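Local coordinates for protein endoribonuclease PemK (Escherichia coli, PDB 1M1F) that acts as the toxin of a plasmid-maintenance toxin-antitoxin system, probably as an RNA-cutting endoribonuclease, and is neutralised by its partner antitoxin PemI, at residues Ile6-Leu11 / Thr22-Ile27; Pro40-Val45 / Arg78-Lys83; Gly56-Leu61 / Val71-Gln76. One frame throughout, in Å; residues are numbered along the deposited sequence.

Interaction 1 of 3, residues Ile6-Leu11 / Thr22-Ile27; sequences IWLVSL and TRPVLI
Thr22 starts the pairing beside Ser10, its OG1 next to Ser10 CB. One water, 2.7 Å from both Ser10 OG and Thr22 OG1, ties the two hydroxyls together. Arg23 then pairs with Val9 through two backbone bonds, Arg23 N to Val9 O at 3.0 Å and Val9 N to Arg23 O at 3.1 Å; in each the donor stands about 40° above the acceptor's carbonyl plane. CG of Arg23 takes the crowded position between backbone N and carbonyl carbon, and the aliphatic part of Arg23 crosses Leu11 at about a right angle, CD lying 3.8 Å from Leu11 CD1. The guanidinium goes elsewhere, NE to Gln20 O and NH1 to Val45 O. Pro24 faces Leu8 in a non-hydrogen-bonded pair, where its missing N-H costs this pairing nothing; its CB lies alongside Ile6 CG2. Val25 and Trp7 exchange a second pair of bonds, Trp7 N to Val25 O at 2.9 Å and Val25 N to Trp7 O at 2.8 Å, both in the carbonyl planes. Both methyls of Val25 meet Val9 CG1. Leu26 brings CD1 obliquely against Ile6 CG1. Ile27 CD1 meets the five-membered ring of Trp7, 3.3 Å from NE1, which donates to Glu5 OE1. Strands 5-10 and 22-27 thus form a twisted antiparallel beta hairpin, part of the SH3-like sheet of PemK/MazF toxins.

Interaction 2 of 3, residues Pro40-Val45 / Arg78-Lys83; sequences PVVVPV and RTIDMK
The carbonyl oxygen of Pro40 takes one hydrogen bond, from Ile80 N at 3.0 Å and nearly along the C=O axis, and one weaker CA-H...O contact, from Thr79 CA. Two residues on, Val42 and Arg78 form a hydrogen-bonded antiparallel pair, with Val42 N to Arg78 O and Arg78 N to Val42 O both at 2.9 Å. Between them Val41 faces Thr79, Val41 CG2 resting 3.5 Å from Thr79 OG1; that hydroxyl is hydrogen-bonded to Pro77 O of the second subunit. On the other face Val42 CG2 sits in the crowded position between backbone N and carbonyl carbon, and the valine crosses Ile80 at about a right angle, 4.0 Å from CG2 to Ile80 CD1. Met82, bent at chi2 and chi3, curls its CE back to Val42 CG1 at 4.1 Å, while its CB packs on Pro40 CG. The Arg78 side chain runs away from strand 41-46, and its NH1 reaches Leu11 O. Backbone bonds and methyl packing join the buried strand ends, whereas Thr79 OG1 and Asp81, whose N and OD2 bond to Glu18 OE2 and His17 N of the second subunit, place this part of the chain at the dimer interface.

Interaction 3 of 3, residues Gly56-Leu61 / Val71-Gln76; sequences GFAVSL and VVRCDQ
Asp75 holds its CG in the crowded position between backbone N and carbonyl carbon (chi1 50°), and Arg73 coils back on itself, its first three torsions all negative and staggered (chi2 -70°); together they set carboxylate and guanidinium edge to edge within segment 71-76. Arg73 grips side-on with two nitrogens, NE to Asp75 OD1 at 3.0 Å and NH2 to Asp75 OD2 at 2.7 Å. Each oxygen uses its syn lone pair, close to the guanidinium plane, so the salt bridge fixes the rotation of the carboxylate. Across the contact, Phe57 lies obliquely against this aspartate, CG 3.6 Å from Asp75 CB, with ring and carboxylate planes only 6° apart. Phe57 also meets Phe33 of the second subunit, the two rings almost perpendicular. The backbones form a beta hairpin in which strand 58-60 is an outermost strand of the SH3-like sheet within the chain, and the partner strand breaks into a type I turn from Arg73 to Gln76. Val59 and Val72 are the hydrogen-bonded pair: Val72 N reaches Val59 O at 2.8 Å, and Val59 N meets Val72 O at 3.0 Å on a lone pair. Cys74 N bonds to Phe57 O at 3.0 Å, extending the pairing into the turn. On the face carrying Val59 and Val72, the Leu61 and Val72 side chains cross at about a right angle, Leu61 CD2 3.7 Å from Val72 CG2. Cys74 SG touches Val59 CG2 on the side covered by helix 95-106, whose Val101 and Arg104 touch the cysteine. On the other face Val71 CG2 meets Ala58 CB, and Ser60 OG is hydrogen-bonded to Ala52 O.

Overall arrangement
All three contacts belong to one antiparallel sheet. Interactions 1 and 2 have centres about 7 Å apart and adjoin through neighbouring strands 22-27 and 41-46, with a probable hydrogen bond of 2.8 Å from Leu26 N to Val43 O; Trp7 CB also packs on Met82 CE. Interactions 2 and 3 share strand 71-79, although their centres are about 15 Å apart, and Pro44 O probably accepts a bond from Arg73 N at 2.8 Å. Interaction 1 lies about 14 Å from interaction 3, centre to centre, and meets it where Leu26 CD2 packs on Val72 CG1. Interactions 2 and 3 both touch the second subunit of the homodimer, whereas neither segment of interaction 1 does.

Interaction 1 of 3, residues Ile6-Leu11 / Thr22-Ile27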
loop_
_atom_site.group_PDB
_atom_site.type_symbol
_atom_site.label_atom_id
_atom_site.label_comp_id
_atom_site.label_asym_id
_atom_site.label_seq_id
_atom_site.Cartn_x
_atom_site.Cartn_y
_atom_site.Cartn_z
ATOM N N ILE A 6 -0.868 -14.321 7.731
ATOM C CA ILE A 6 -1.025 -14.582 6.316
ATOM C C ILE A 6 -2.485 -14.977 6.107
ATOM O O ILE A 6 -3.006 -15.861 6.806
ATOM C CB ILE A 6 -0.105 -15.717 5.853
ATOM C CG1 ILE A 6 1.349 -15.264 5.927
ATOM C CG2 ILE A 6 -0.446 -16.141 4.436
ATOM C CD1 ILE A 6 2.345 -16.335 5.541
ATOM N N TRP A 7 -3.136 -14.272 5.174
ATOM C CA TRP A 7 -4.525 -14.507 4.778
ATOM C C TRP A 7 -4.591 -14.840 3.299
ATOM O O TRP A 7 -3.861 -14.260 2.497
ATOM C CB TRP A 7 -5.397 -13.271 5.058
ATOM C CG TRP A 7 -5.653 -12.996 6.506
ATOM C CD1 TRP A 7 -4.723 -12.786 7.476
ATOM C CD2 TRP A 7 -6.927 -12.924 7.156
ATOM N NE1 TRP A 7 -5.334 -12.581 8.691
ATOM C CE2 TRP A 7 -6.689 -12.655 8.518
ATOM C CE3 TRP A 7 -8.250 -13.046 6.720
ATOM C CZ2 TRP A 7 -7.716 -12.522 9.440
ATOM C CZ3 TRP A 7 -9.269 -12.914 7.638
ATOM C CH2 TRP A 7 -8.997 -12.644 8.980
ATOM N N LEU A 8 -5.458 -15.781 2.933
ATOM C CA LEU A 8 -5.712 -16.094 1.535
ATOM C C LEU A 8 -6.856 -15.204 1.054
ATOM O O LEU A 8 -7.943 -15.237 1.622
ATOM C CB LEU A 8 -6.101 -17.559 1.396
ATOM C CG LEU A 8 -6.373 -18.018 -0.038
ATOM C CD1 LEU A 8 -5.143 -17.978 -0.899
ATOM C CD2 LEU A 8 -6.987 -19.414 -0.040
ATOM N N VAL A 9 -6.622 -14.426 0.003
ATOM C CA VAL A 9 -7.636 -13.482 -0.453
ATOM C C VAL A 9 -7.499 -13.170 -1.933
ATOM O O VAL A 9 -6.399 -13.187 -2.485
ATOM C CB VAL A 9 -7.556 -12.169 0.401
ATOM C CG1 VAL A 9 -6.251 -11.395 0.149
ATOM C CG2 VAL A 9 -8.793 -11.295 0.188
ATOM N N SER A 10 -8.641 -12.896 -2.571
ATOM C CA SER A 10 -8.654 -12.430 -3.952
ATOM C C SER A 10 -8.249 -10.971 -4.051
ATOM O O SER A 10 -8.829 -10.119 -3.392
ATOM C CB SER A 10 -10.042 -12.584 -4.568
ATOM O OG SER A 10 -10.025 -12.105 -5.907
ATOM N N LEU A 11 -7.262 -10.710 -4.894
ATOM C CA LEU A 11 -6.808 -9.349 -5.180
ATOM C C LEU A 11 -7.430 -8.788 -6.457
ATOM O O LEU A 11 -7.175 -7.640 -6.823
ATOM C CB LEU A 11 -5.289 -9.349 -5.336
ATOM C CG LEU A 11 -4.484 -9.733 -4.092
ATOM C CD1 LEU A 11 -2.992 -9.780 -4.388
ATOM C CD2 LEU A 11 -4.783 -8.760 -2.967
ATOM N N THR A 22 -5.948 -14.839 -6.558
ATOM C CA THR A 22 -6.246 -15.172 -5.182
ATOM C C THR A 22 -4.955 -15.791 -4.662
ATOM O O THR A 22 -4.449 -16.766 -5.221
ATOM C CB THR A 22 -7.387 -16.175 -5.103
ATOM O OG1 THR A 22 -8.608 -15.542 -5.501
ATOM C CG2 THR A 22 -7.641 -16.596 -3.671
ATOM N N ARG A 23 -4.412 -15.215 -3.592
ATOM C CA ARG A 23 -3.127 -15.652 -3.082
ATOM C C ARG A 23 -2.970 -15.230 -1.636
ATOM O O ARG A 23 -3.737 -14.423 -1.113
ATOM C CB ARG A 23 -2.006 -15.044 -3.925
ATOM C CG ARG A 23 -1.941 -13.535 -3.860
ATOM C CD ARG A 23 -0.868 -12.924 -4.742
ATOM N NE ARG A 23 -1.004 -13.306 -6.144
ATOM C CZ ARG A 23 -0.236 -14.189 -6.773
ATOM N NH1 ARG A 23 0.761 -14.809 -6.153
ATOM N NH2 ARG A 23 -0.465 -14.458 -8.051
ATOM N N PRO A 24 -1.970 -15.790 -0.975
ATOM C CA PRO A 24 -1.669 -15.383 0.393
ATOM C C PRO A 24 -1.151 -13.957 0.396
ATOM O O PRO A 24 -0.443 -13.539 -0.532
ATOM C CB PRO A 24 -0.563 -16.355 0.827
ATOM C CG PRO A 24 -0.538 -17.424 -0.200
ATOM C CD PRO A 24 -1.059 -16.838 -1.452
ATOM N N VAL A 25 -1.546 -13.229 1.427
ATOM C CA VAL A 25 -1.049 -11.883 1.668
ATOM C C VAL A 25 -0.661 -11.777 3.138
ATOM O O VAL A 25 -1.213 -12.480 3.991
ATOM C CB VAL A 25 -2.065 -10.767 1.294
ATOM C CG1 VAL A 25 -2.514 -10.887 -0.154
ATOM C CG2 VAL A 25 -3.243 -10.765 2.229
ATOM N N LEU A 26 0.313 -10.924 3.428
ATOM C CA LEU A 26 0.810 -10.718 4.783
ATOM C C LEU A 26 0.317 -9.391 5.331
ATOM O O LEU A 26 0.503 -8.359 4.693
ATOM C CB LEU A 26 2.340 -10.739 4.773
ATOM C CG LEU A 26 3.061 -10.511 6.102
ATOM C CD1 LEU A 26 2.708 -11.618 7.089
ATOM C CD2 LEU A 26 4.558 -10.433 5.884
ATOM N N ILE A 27 -0.300 -9.406 6.508
ATOM C CA ILE A 27 -0.813 -8.179 7.115
ATOM C C ILE A 27 0.321 -7.362 7.718
ATOM O O ILE A 27 1.110 -7.852 8.522
ATOM C CB ILE A 27 -1.908 -8.504 8.165
ATOM C CG1 ILE A 27 -3.097 -9.200 7.470
ATOM C CG2 ILE A 27 -2.357 -7.228 8.891
ATOM C CD1 ILE A 27 -4.329 -9.463 8.333
HETATM O O HOH W 1 -9.259 -14.011 -7.657
#

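Interaction 2 of 3, residues Pro40-Val45 / Arg78-Lys83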
loop_
_atom_site.group_PDB
_atom_site.type_symbol
_atom_site.label_atom_id
_atom_site.label_comp_id
_atom_site.label_asym_id
_atom_site.label_seq_id
_atom_site.Cartn_x
_atom_site.Cartn_y
_atom_site.Cartn_z
ATOM N N PRO A 40 -7.042 -3.276 6.395
ATOM C CA PRO A 40 -5.629 -3.570 6.632
ATOM C C PRO A 40 -4.772 -3.287 5.405
ATOM O O PRO A 40 -5.235 -3.388 4.271
ATOM C CB PRO A 40 -5.630 -5.077 6.913
ATOM C CG PRO A 40 -6.857 -5.559 6.219
ATOM C CD PRO A 40 -7.873 -4.491 6.485
ATOM N N VAL A 41 -3.518 -2.938 5.657
ATOM C CA VAL A 41 -2.526 -2.864 4.607
ATOM C C VAL A 41 -1.814 -4.221 4.572
ATOM O O VAL A 41 -1.406 -4.748 5.611
ATOM C CB VAL A 41 -1.502 -1.725 4.845
ATOM C CG1 VAL A 41 -0.491 -1.702 3.715
ATOM C CG2 VAL A 41 -2.220 -0.392 4.966
ATOM N N VAL A 42 -1.685 -4.777 3.374
ATOM C CA VAL A 42 -1.080 -6.082 3.165
ATOM C C VAL A 42 -0.045 -6.032 2.052
ATOM O O VAL A 42 -0.034 -5.112 1.233
ATOM C CB VAL A 42 -2.159 -7.159 2.788
ATOM C CG1 VAL A 42 -3.318 -7.113 3.756
ATOM C CG2 VAL A 42 -2.655 -6.975 1.360
ATOM N N VAL A 43 0.843 -7.025 2.042
ATOM C CA VAL A 43 1.762 -7.226 0.921
ATOM C C VAL A 43 1.571 -8.662 0.415
ATOM O O VAL A 43 1.377 -9.592 1.209
ATOM C CB VAL A 43 3.230 -6.937 1.276
ATOM C CG1 VAL A 43 3.463 -5.440 1.336
ATOM C CG2 VAL A 43 3.653 -7.608 2.577
ATOM N N PRO A 44 1.601 -8.858 -0.898
ATOM C CA PRO A 44 1.315 -10.181 -1.456
ATOM C C PRO A 44 2.485 -11.148 -1.445
ATOM O O PRO A 44 3.644 -10.746 -1.477
ATOM C CB PRO A 44 0.945 -9.859 -2.897
ATOM C CG PRO A 44 1.757 -8.647 -3.219
ATOM C CD PRO A 44 1.884 -7.867 -1.946
ATOM N N VAL A 45 2.152 -12.435 -1.416
ATOM C CA VAL A 45 3.124 -13.517 -1.509
ATOM C C VAL A 45 3.026 -14.133 -2.897
ATOM O O VAL A 45 1.919 -14.408 -3.379
ATOM C CB VAL A 45 2.830 -14.608 -0.471
ATOM C CG1 VAL A 45 3.774 -15.797 -0.627
ATOM C CG2 VAL A 45 2.911 -14.029 0.918
ATOM N N ARG A 78 -0.860 -2.898 -0.380
ATOM C CA ARG A 78 -2.199 -2.543 -0.789
ATOM C C ARG A 78 -3.129 -2.552 0.400
ATOM O O ARG A 78 -3.089 -3.467 1.225
ATOM C CB ARG A 78 -2.683 -3.582 -1.773
ATOM C CG ARG A 78 -3.895 -3.265 -2.455
ATOM C CD ARG A 78 -4.027 -4.059 -3.719
ATOM N NE ARG A 78 -5.409 -4.035 -4.050
ATOM C CZ ARG A 78 -6.002 -4.859 -4.878
ATOM N NH1 ARG A 78 -5.321 -5.784 -5.543
ATOM N NH2 ARG A 78 -7.294 -4.722 -5.042
ATOM N N THR A 79 -3.978 -1.539 0.477
ATOM C CA THR A 79 -5.013 -1.459 1.486
ATOM C C THR A 79 -6.225 -2.199 0.945
ATOM O O THR A 79 -6.701 -1.885 -0.146
ATOM C CB THR A 79 -5.351 0.012 1.724
ATOM O OG1 THR A 79 -4.197 0.682 2.261
ATOM C CG2 THR A 79 -6.442 0.163 2.751
ATOM N N ILE A 80 -6.715 -3.189 1.681
ATOM C CA ILE A 80 -7.868 -3.960 1.206
ATOM C C ILE A 80 -8.918 -4.157 2.282
ATOM O O ILE A 80 -8.625 -4.180 3.475
ATOM C CB ILE A 80 -7.433 -5.354 0.631
ATOM C CG1 ILE A 80 -6.752 -6.220 1.695
ATOM C CG2 ILE A 80 -6.529 -5.177 -0.594
ATOM C CD1 ILE A 80 -6.561 -7.680 1.261
ATOM N N ASP A 81 -10.156 -4.306 1.825
ATOM C CA ASP A 81 -11.253 -4.629 2.712
ATOM C C ASP A 81 -11.279 -6.151 2.764
ATOM O O ASP A 81 -11.879 -6.807 1.916
ATOM C CB ASP A 81 -12.555 -4.067 2.159
ATOM C CG ASP A 81 -13.707 -4.215 3.114
ATOM O OD1 ASP A 81 -13.692 -5.152 3.949
ATOM O OD2 ASP A 81 -14.674 -3.423 3.084
ATOM N N MET A 82 -10.561 -6.708 3.734
ATOM C CA MET A 82 -10.419 -8.157 3.859
ATOM C C MET A 82 -11.752 -8.862 4.034
ATOM O O MET A 82 -11.976 -9.914 3.441
ATOM C CB MET A 82 -9.500 -8.497 5.033
ATOM C CG MET A 82 -9.089 -9.967 5.084
ATOM S SD MET A 82 -7.833 -10.464 3.839
ATOM C CE MET A 82 -6.254 -9.810 4.699
ATOM N N LYS A 83 -12.618 -8.273 4.849
ATOM C CA LYS A 83 -13.927 -8.843 5.113
ATOM C C LYS A 83 -14.772 -8.848 3.842
ATOM O O LYS A 83 -15.327 -9.882 3.462
ATOM C CB LYS A 83 -14.611 -8.077 6.223
#

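Interaction 3 of 3, residues Gly56-Leu61 / Val71-Gln76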
loop_
_atom_site.group_PDB
_atom_site.type_symbol
_atom_site.label_atom_id
_atom_site.label_comp_id
_atom_site.label_asym_id
_atom_site.label_seq_id
_atom_site.Cartn_x
_atom_site.Cartn_y
_atom_site.Cartn_z
ATOM N N GLY A 56 16.453 -7.784 -2.666
ATOM C CA GLY A 56 15.726 -6.545 -2.857
ATOM C C GLY A 56 14.444 -6.550 -2.051
ATOM O O GLY A 56 14.457 -6.882 -0.875
ATOM N N PHE A 57 13.325 -6.201 -2.679
ATOM C CA PHE A 57 12.031 -6.146 -1.977
ATOM C C PHE A 57 11.387 -7.506 -1.735
ATOM O O PHE A 57 10.362 -7.592 -1.061
ATOM C CB PHE A 57 11.057 -5.235 -2.727
ATOM C CG PHE A 57 11.417 -3.776 -2.644
ATOM C CD1 PHE A 57 11.289 -3.074 -1.462
ATOM C CD2 PHE A 57 11.881 -3.108 -3.756
ATOM C CE1 PHE A 57 11.613 -1.741 -1.395
ATOM C CE2 PHE A 57 12.211 -1.773 -3.686
ATOM C CZ PHE A 57 12.076 -1.096 -2.511
ATOM N N ALA A 58 11.977 -8.568 -2.264
ATOM C CA ALA A 58 11.427 -9.909 -2.110
ATOM C C ALA A 58 12.050 -10.628 -0.918
ATOM O O ALA A 58 13.247 -10.906 -0.907
ATOM C CB ALA A 58 11.640 -10.697 -3.380
ATOM N N VAL A 59 11.243 -10.915 0.096
ATOM C CA VAL A 59 11.706 -11.581 1.302
ATOM C C VAL A 59 11.245 -13.020 1.307
ATOM O O VAL A 59 10.053 -13.300 1.253
ATOM C CB VAL A 59 11.172 -10.859 2.550
ATOM C CG1 VAL A 59 11.525 -11.635 3.801
ATOM C CG2 VAL A 59 11.722 -9.442 2.612
ATOM N N SER A 60 12.200 -13.933 1.369
ATOM C CA SER A 60 11.898 -15.347 1.298
ATOM C C SER A 60 11.222 -15.888 2.557
ATOM O O SER A 60 11.570 -15.507 3.678
ATOM C CB SER A 60 13.187 -16.131 1.032
ATOM O OG SER A 60 12.918 -17.520 1.029
ATOM N N LEU A 61 10.239 -16.762 2.343
ATOM C CA LEU A 61 9.570 -17.481 3.432
ATOM C C LEU A 61 10.146 -18.890 3.670
ATOM O O LEU A 61 9.637 -19.651 4.503
ATOM C CB LEU A 61 8.083 -17.619 3.124
ATOM C CG LEU A 61 7.276 -16.333 3.022
ATOM C CD1 LEU A 61 5.870 -16.653 2.567
ATOM C CD2 LEU A 61 7.260 -15.560 4.320
ATOM N N VAL A 71 7.811 -15.900 -1.717
ATOM C CA VAL A 71 8.449 -14.678 -1.254
ATOM C C VAL A 71 7.399 -13.613 -1.027
ATOM O O VAL A 71 6.360 -13.577 -1.707
ATOM C CB VAL A 71 9.495 -14.144 -2.273
ATOM C CG1 VAL A 71 10.619 -15.154 -2.475
ATOM C CG2 VAL A 71 8.859 -13.802 -3.612
ATOM N N VAL A 72 7.678 -12.745 -0.069
ATOM C CA VAL A 72 6.818 -11.612 0.205
ATOM C C VAL A 72 7.276 -10.447 -0.664
ATOM O O VAL A 72 8.444 -10.058 -0.624
ATOM C CB VAL A 72 6.910 -11.186 1.683
ATOM C CG1 VAL A 72 5.962 -10.014 1.960
ATOM C CG2 VAL A 72 6.634 -12.359 2.610
ATOM N N ARG A 73 6.355 -9.891 -1.446
ATOM C CA ARG A 73 6.672 -8.783 -2.341
ATOM C C ARG A 73 6.420 -7.468 -1.619
ATOM O O ARG A 73 5.319 -6.898 -1.684
ATOM C CB ARG A 73 5.856 -8.900 -3.627
ATOM C CG ARG A 73 6.285 -10.077 -4.496
ATOM C CD ARG A 73 7.655 -9.897 -5.139
ATOM N NE ARG A 73 7.798 -8.580 -5.772
ATOM C CZ ARG A 73 7.814 -8.364 -7.087
ATOM N NH1 ARG A 73 7.716 -9.376 -7.940
ATOM N NH2 ARG A 73 7.945 -7.126 -7.555
ATOM N N CYS A 74 7.450 -6.988 -0.931
ATOM C CA CYS A 74 7.325 -5.821 -0.070
ATOM C C CYS A 74 7.147 -4.532 -0.845
ATOM O O CYS A 74 6.784 -3.506 -0.272
ATOM C CB CYS A 74 8.535 -5.706 0.857
ATOM S SG CYS A 74 8.819 -7.134 1.918
ATOM N N ASP A 75 7.411 -4.588 -2.143
ATOM C CA ASP A 75 7.231 -3.437 -3.019
ATOM C C ASP A 75 5.785 -3.229 -3.470
ATOM O O ASP A 75 5.517 -2.253 -4.163
ATOM C CB ASP A 75 8.152 -3.508 -4.243
ATOM C CG ASP A 75 8.093 -4.833 -4.981
ATOM O OD1 ASP A 75 7.645 -5.857 -4.428
ATOM O OD2 ASP A 75 8.531 -4.942 -6.149
ATOM N N GLN A 76 4.850 -4.099 -3.078
ATOM C CA GLN A 76 3.473 -3.946 -3.550
ATOM C C GLN A 76 2.438 -3.897 -2.432
ATOM O O GLN A 76 1.473 -4.668 -2.429
ATOM C CB GLN A 76 3.099 -5.052 -4.556
ATOM C CG GLN A 76 3.910 -5.013 -5.867
ATOM C CD GLN A 76 3.218 -5.666 -7.106
ATOM O OE1 GLN A 76 3.875 -6.408 -7.846
ATOM N NE2 GLN A 76 1.940 -5.334 -7.365
#